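Local coordinates for manganese-containing pseudocatalase (Thermus thermophilus, PDB 2V8U), which breaks down hydrogen peroxide to water and dioxygen as a manganese catalase, with two manganese ions and a calcium ion in each subunit, at the interface of chains A and B. Coordinates in Å, arbitrary orientation; residue numbers count along the deposited sequence, not the author numbering. Chains: chain A/B, Manganese-containing pseudocatalase.

Contacts 1 and 2 are two patches of one two-fold symmetric interface between identical chains. The centres of their C-alpha atoms lie about 29 Å apart. They share no residue. Contact 1 sets the C-terminal end of chain A, with helix 288-299, against the 3-10 helix 244-246 of chain B and the loop after it. Contact 2 puts the first residue of chain B among strand 7-8 and the 265-268 loop of chain A. Each patch has a twin with the chains exchanged; contact 1 uses a C-terminal end and contact 2 an N-terminal end. The deposited assembly holds six copies, and this pair may be one of its building contacts.

Contact 1: the interface of chains A and B. Residues chain A 297-298, 300-301; chain B 246, 249.
B:Leu246 puts its CD1 methyl over the face of the A:Tyr298 ring, in a patch, largely apolar around the leucine, between two manganese catalase subunits. CD1 of B:Leu246 lies over the centre of the A:Tyr298 ring, 3.5 Å from its centroid, a CH-pi contact. The leucine side chain meets the ring at about a right angle. CG of A:Tyr298 is anti to its carbonyl carbon (chi1 -73°), and chi2 of 91° turns the ring face towards the methyl. B:Leu246 sits on the 3-10 helix 244-246, and A:Tyr298 is near the end of helix 288-299. The other branch turns to the chain terminus. CD2 of B:Leu246 lies 3.4 Å from the backbone O of A:Leu297, and beside the methyl of A:Ala301. A:Ala301 is poorly ordered, so the closeness of that pair is doubtful. CB of A:Leu297 flanks the leucine, 4.1 Å from CB of B:Leu246. This is the close-packed side: B:Leu246 buries 90 Å² against chain A.

The lysine side is looser, and B:Lys249 buries 43 Å². A:Lys300 is poorly ordered, and its chain bends at chi2 and chi4. B:Lys249 runs extended beyond CG and reaches towards it. The two side chains cross obliquely, with CE of A:Lys300 modelled 3.7 Å from CE of B:Lys249. The nearer approach of NZ of B:Lys249 to the A:Lys300 carbons is doubtful.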
ATOM      1  N   LEU A 297      -4.114  16.782  41.126  1.00 13.47           N
ATOM      2  CA  LEU A 297      -4.159  15.345  41.334  1.00 13.87           C
ATOM      3  C   LEU A 297      -3.237  14.919  42.445  1.00 14.62           C
ATOM      4  O   LEU A 297      -3.566  13.994  43.182  1.00 17.54           O
ATOM      5  CB  LEU A 297      -3.762  14.581  40.090  1.00 13.74           C
ATOM      6  CG  LEU A 297      -4.734  14.625  38.898  1.00 14.56           C
ATOM      7  CD1 LEU A 297      -4.114  13.904  37.713  1.00 15.49           C
ATOM      8  CD2 LEU A 297      -6.112  14.091  39.270  1.00 17.07           C
ATOM      9  N   TYR A 298      -2.076  15.561  42.549  1.00 13.84           N
ATOM     10  CA  TYR A 298      -1.117  15.227  43.614  1.00 15.88           C
ATOM     11  C   TYR A 298      -1.647  15.672  44.953  1.00 18.78           C
ATOM     12  O   TYR A 298      -1.340  15.053  45.977  1.00 21.47           O
ATOM     13  CB  TYR A 298       0.256  15.892  43.335  1.00 15.11           C
ATOM     14  CG  TYR A 298       1.007  15.207  42.179  1.00 13.08           C
ATOM     15  CD1 TYR A 298       0.870  15.632  40.869  1.00 13.10           C
ATOM     16  CD2 TYR A 298       1.844  14.134  42.412  1.00 13.00           C
ATOM     17  CE1 TYR A 298       1.530  14.986  39.830  1.00 11.86           C
ATOM     18  CE2 TYR A 298       2.528  13.493  41.383  1.00 11.43           C
ATOM     19  CZ  TYR A 298       2.355  13.924  40.092  1.00 11.65           C
ATOM     20  OH  TYR A 298       2.953  13.300  39.017  1.00 12.56           O
ATOM     21  N   LYS A 300      -4.861  15.936  45.917  1.00 35.72           N
ATOM     22  CA  LYS A 300      -5.991  15.136  46.333  1.00 40.27           C
ATOM     23  C   LYS A 300      -5.587  13.695  46.580  1.00 43.83           C
ATOM     24  O   LYS A 300      -6.427  12.870  46.932  1.00 44.84           O
ATOM     25  CB  LYS A 300      -7.103  15.194  45.297  1.00 40.96           C
ATOM     26  CG  LYS A 300      -6.721  14.620  43.978  0.30 41.52           C
ATOM     27  CD  LYS A 300      -7.829  13.796  43.429  0.30 42.40           C
ATOM     28  CE  LYS A 300      -7.614  13.596  41.968  0.30 42.88           C
ATOM     29  NZ  LYS A 300      -8.479  14.489  41.158  0.30 43.23           N
ATOM     30  N   ALA A 301      -4.318  13.372  46.337  1.00 47.22           N
ATOM     31  CA  ALA A 301      -3.778  12.112  46.803  1.00 49.77           C
ATOM     32  C   ALA A 301      -3.122  12.394  48.154  1.00 51.91           C
ATOM     33  O   ALA A 301      -1.914  12.611  48.242  1.00 53.20           O
ATOM     34  CB  ALA A 301      -2.805  11.549  45.812  0.30 49.79           C
TER
ATOM     35  N   LEU B 246      -2.858   8.221  40.635  1.00  9.72           N
ATOM     36  CA  LEU B 246      -3.536   9.501  40.590  1.00 10.20           C
ATOM     37  C   LEU B 246      -4.716   9.491  39.632  1.00  9.91           C
ATOM     38  O   LEU B 246      -5.628  10.309  39.754  1.00 11.99           O
ATOM     39  CB  LEU B 246      -2.581  10.608  40.282  1.00 11.25           C
ATOM     40  CG  LEU B 246      -1.494  10.816  41.350  1.00 13.78           C
ATOM     41  CD1 LEU B 246      -0.620  11.975  40.913  1.00 15.80           C
ATOM     42  CD2 LEU B 246      -1.985  10.969  42.769  1.00 16.20           C
ATOM     43  N   LYS B 249      -7.773   4.941  40.009  1.00  9.54           N
ATOM     44  CA  LYS B 249      -8.383   4.976  41.326  1.00 10.42           C
ATOM     45  C   LYS B 249      -9.874   5.021  41.117  1.00 10.87           C
ATOM     46  O   LYS B 249     -10.354   5.282  40.019  1.00 11.51           O
ATOM     47  CB  LYS B 249      -7.896   6.177  42.163  1.00 11.12           C
ATOM     48  CG  LYS B 249      -8.312   7.507  41.608  1.00 12.62           C
ATOM     49  CD  LYS B 249      -7.848   8.715  42.433  1.00 15.80           C
ATOM     50  CE  LYS B 249      -8.438  10.039  41.988  1.00 18.51           C
ATOM     51  NZ  LYS B 249      -8.267  11.176  42.951  0.67 21.37           N
TER

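Contact 2: the interface of chains A and B. Residues chain A 7-9, 236, 265-268; chain B 1.
B:Met1, the first residue of its chain, enters a pocket of chain A formed by strand 7-8, A:Gln9, A:Phe236 and the loop 265-268. The pocket holds the chain end of one manganese catalase subunit against its neighbour. The terminal N of B:Met1 donates a hydrogen bond to the backbone O of A:Arg7, at 2.8 Å. The donor is tilted 19° from the carbonyl plane. The side chain then passes between A:Gln9 and A:Pro266. CG of B:Met1 passes 3.5 Å from that same O of A:Arg7. SD of B:Met1 lies 3.7 Å from CA of A:Gln9, and the side chains of these two residues cross at about a right angle. CD of A:Pro266 borders SD of B:Met1 at 4.0 Å. A:Phe236 lies farther off and brings its CE1 corner towards SD.

The methionine is extended as far as SD and bends at its last torsion (chi3 -79°). This bend carries CE of B:Met1 towards the backbone O of A:Pro266, 3.3 Å away. The aliphatic CB of A:Arg7 borders the same methyl.

Behind this shell, A:Arg7 ties the strand to the loop. Its chain bends at chi2 and chi3 and brings the guanidinium edge to the backbone O of A:Thr267. NE and NH2 both donate to this oxygen, which lies in the guanidinium plane. An alanine here would remove both donors, and the carbonyl of A:Thr267 would probably lose its tie to the strand, leaving the loop beside the methionine methyl less firmly placed. The two bonds differ in geometry. NE of A:Arg7, at 3.0 Å from O of A:Thr267, is tilted only modestly from the carbonyl plane, whereas NH2, at 3.3 Å from that O, stands 58° out of it.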
ATOM      1  N   ARG A   7      14.614   6.242  30.616  1.00  7.65           N
ATOM      2  CA  ARG A   7      15.937   6.752  30.252  1.00  7.86           C
ATOM      3  C   ARG A   7      16.185   6.385  28.795  1.00  7.34           C
ATOM      4  O   ARG A   7      15.912   5.265  28.381  1.00  8.43           O
ATOM      5  CB  ARG A   7      17.040   6.101  31.076  1.00  8.77           C
ATOM      6  CG  ARG A   7      17.008   6.367  32.544  1.00  9.61           C
ATOM      7  CD  ARG A   7      17.570   7.714  32.908  1.00 10.19           C
ATOM      8  NE  ARG A   7      19.044   7.694  32.846  1.00 11.55           N
ATOM      9  CZ  ARG A   7      19.822   8.723  33.184  1.00 10.56           C
ATOM     10  NH1 ARG A   7      19.310   9.893  33.481  1.00 11.12           N
ATOM     11  NH2 ARG A   7      21.131   8.586  33.187  1.00 12.77           N
ATOM     12  N   LEU A   8      16.781   7.310  28.043  1.00  7.37           N
ATOM     13  CA  LEU A   8      17.308   6.981  26.720  1.00  7.47           C
ATOM     14  C   LEU A   8      18.585   6.196  26.868  1.00  7.66           C
ATOM     15  O   LEU A   8      19.317   6.324  27.849  1.00  8.44           O
ATOM     16  CB  LEU A   8      17.599   8.255  25.919  1.00  7.52           C
ATOM     17  CG  LEU A   8      16.368   9.094  25.612  1.00  7.64           C
ATOM     18  CD1 LEU A   8      16.809  10.347  24.834  1.00  8.91           C
ATOM     19  CD2 LEU A   8      15.322   8.336  24.868  1.00  8.79           C
ATOM     20  N   GLN A   9      18.936   5.429  25.844  1.00  7.95           N
ATOM     21  CA  GLN A   9      20.152   4.593  25.947  1.00  8.24           C
ATOM     22  C   GLN A   9      21.427   5.437  26.023  1.00  8.75           C
ATOM     23  O   GLN A   9      22.429   4.969  26.544  1.00  9.64           O
ATOM     24  CB  GLN A   9      20.191   3.557  24.823  1.00  8.95           C
ATOM     25  CG  GLN A   9      21.193   2.471  25.071  1.00  9.37           C
ATOM     26  CD  GLN A   9      21.106   1.300  24.083  1.00  9.26           C
ATOM     27  OE1 GLN A   9      20.072   1.031  23.508  1.00 11.27           O
ATOM     28  NE2 GLN A   9      22.181   0.570  23.951  1.00 10.49           N
ATOM     29  N   PHE A 236      19.547  -7.156  28.617  1.00  7.44           N
ATOM     30  CA  PHE A 236      18.389  -6.322  28.938  1.00  7.62           C
ATOM     31  C   PHE A 236      17.273  -7.158  29.587  1.00  7.08           C
ATOM     32  O   PHE A 236      16.180  -7.272  29.069  1.00  7.52           O
ATOM     33  CB  PHE A 236      17.884  -5.613  27.700  1.00  7.46           C
ATOM     34  CG  PHE A 236      18.724  -4.467  27.196  1.00  7.60           C
ATOM     35  CD1 PHE A 236      18.495  -3.177  27.670  1.00  9.07           C
ATOM     36  CD2 PHE A 236      19.698  -4.619  26.223  1.00  7.74           C
ATOM     37  CE1 PHE A 236      19.223  -2.094  27.221  1.00  9.76           C
ATOM     38  CE2 PHE A 236      20.406  -3.519  25.775  1.00  8.03           C
ATOM     39  CZ  PHE A 236      20.171  -2.267  26.260  1.00  8.43           C
ATOM     40  N   PRO A 265      21.208  -3.144  31.655  1.00 10.87           N
ATOM     41  CA  PRO A 265      21.249  -2.035  30.694  1.00 11.18           C
ATOM     42  C   PRO A 265      22.328  -1.029  31.041  1.00 10.52           C
ATOM     43  O   PRO A 265      22.725  -0.934  32.203  1.00 11.69           O
ATOM     44  CB  PRO A 265      19.843  -1.420  30.834  1.00 12.03           C
ATOM     45  CG  PRO A 265      19.539  -1.673  32.335  1.00 13.12           C
ATOM     46  CD  PRO A 265      20.079  -3.005  32.607  1.00 12.07           C
ATOM     47  N   PRO A 266      22.772  -0.181  30.123  1.00 11.42           N
ATOM     48  CA  PRO A 266      23.612   0.965  30.520  1.00 11.98           C
ATOM     49  C   PRO A 266      22.766   1.966  31.292  1.00 10.60           C
ATOM     50  O   PRO A 266      21.523   1.895  31.340  1.00 11.57           O
ATOM     51  CB  PRO A 266      24.102   1.512  29.206  1.00 13.17           C
ATOM     52  CG  PRO A 266      23.040   1.184  28.307  1.00 12.45           C
ATOM     53  CD  PRO A 266      22.401  -0.162  28.723  1.00 11.59           C
ATOM     54  N   THR A 267      23.433   2.912  31.957  1.00 11.16           N
ATOM     55  CA  THR A 267      22.730   3.919  32.724  1.00 12.79           C
ATOM     56  C   THR A 267      22.025   4.924  31.824  1.00 11.66           C
ATOM     57  O   THR A 267      20.987   5.460  32.224  1.00 13.52           O
ATOM     58  CB  THR A 267      23.808   4.684  33.600  0.55 14.54           C
ATOM     59  OG1 THR A 267      24.189   3.849  34.718  0.55 17.14           O
ATOM     60  CG2 THR A 267      23.321   5.933  34.177  0.55 16.42           C
ATOM     61  N   GLY A 268      22.516   5.163  30.600  1.00 12.04           N
ATOM     62  CA  GLY A 268      21.812   6.014  29.668  1.00 12.00           C
ATOM     63  C   GLY A 268      21.767   7.460  30.026  1.00 10.57           C
ATOM     64  O   GLY A 268      22.672   7.989  30.667  1.00 13.15           O
TER
ATOM     65  N   MET B   1      14.348   3.059  27.777  1.00  7.41           N
ATOM     66  CA  MET B   1      14.921   1.704  27.535  1.00  7.25           C
ATOM     67  C   MET B   1      13.944   0.676  28.064  1.00  6.72           C
ATOM     68  O   MET B   1      13.015   1.027  28.791  1.00  7.28           O
ATOM     69  CB  MET B   1      16.282   1.513  28.205  1.00  8.05           C
ATOM     70  CG  MET B   1      17.424   2.232  27.528  1.00 10.27           C
ATOM     71  SD  MET B   1      19.025   1.941  28.309  1.00 11.18           S
ATOM     72  CE  MET B   1      18.908   3.012  29.642  1.00 13.31           C
TER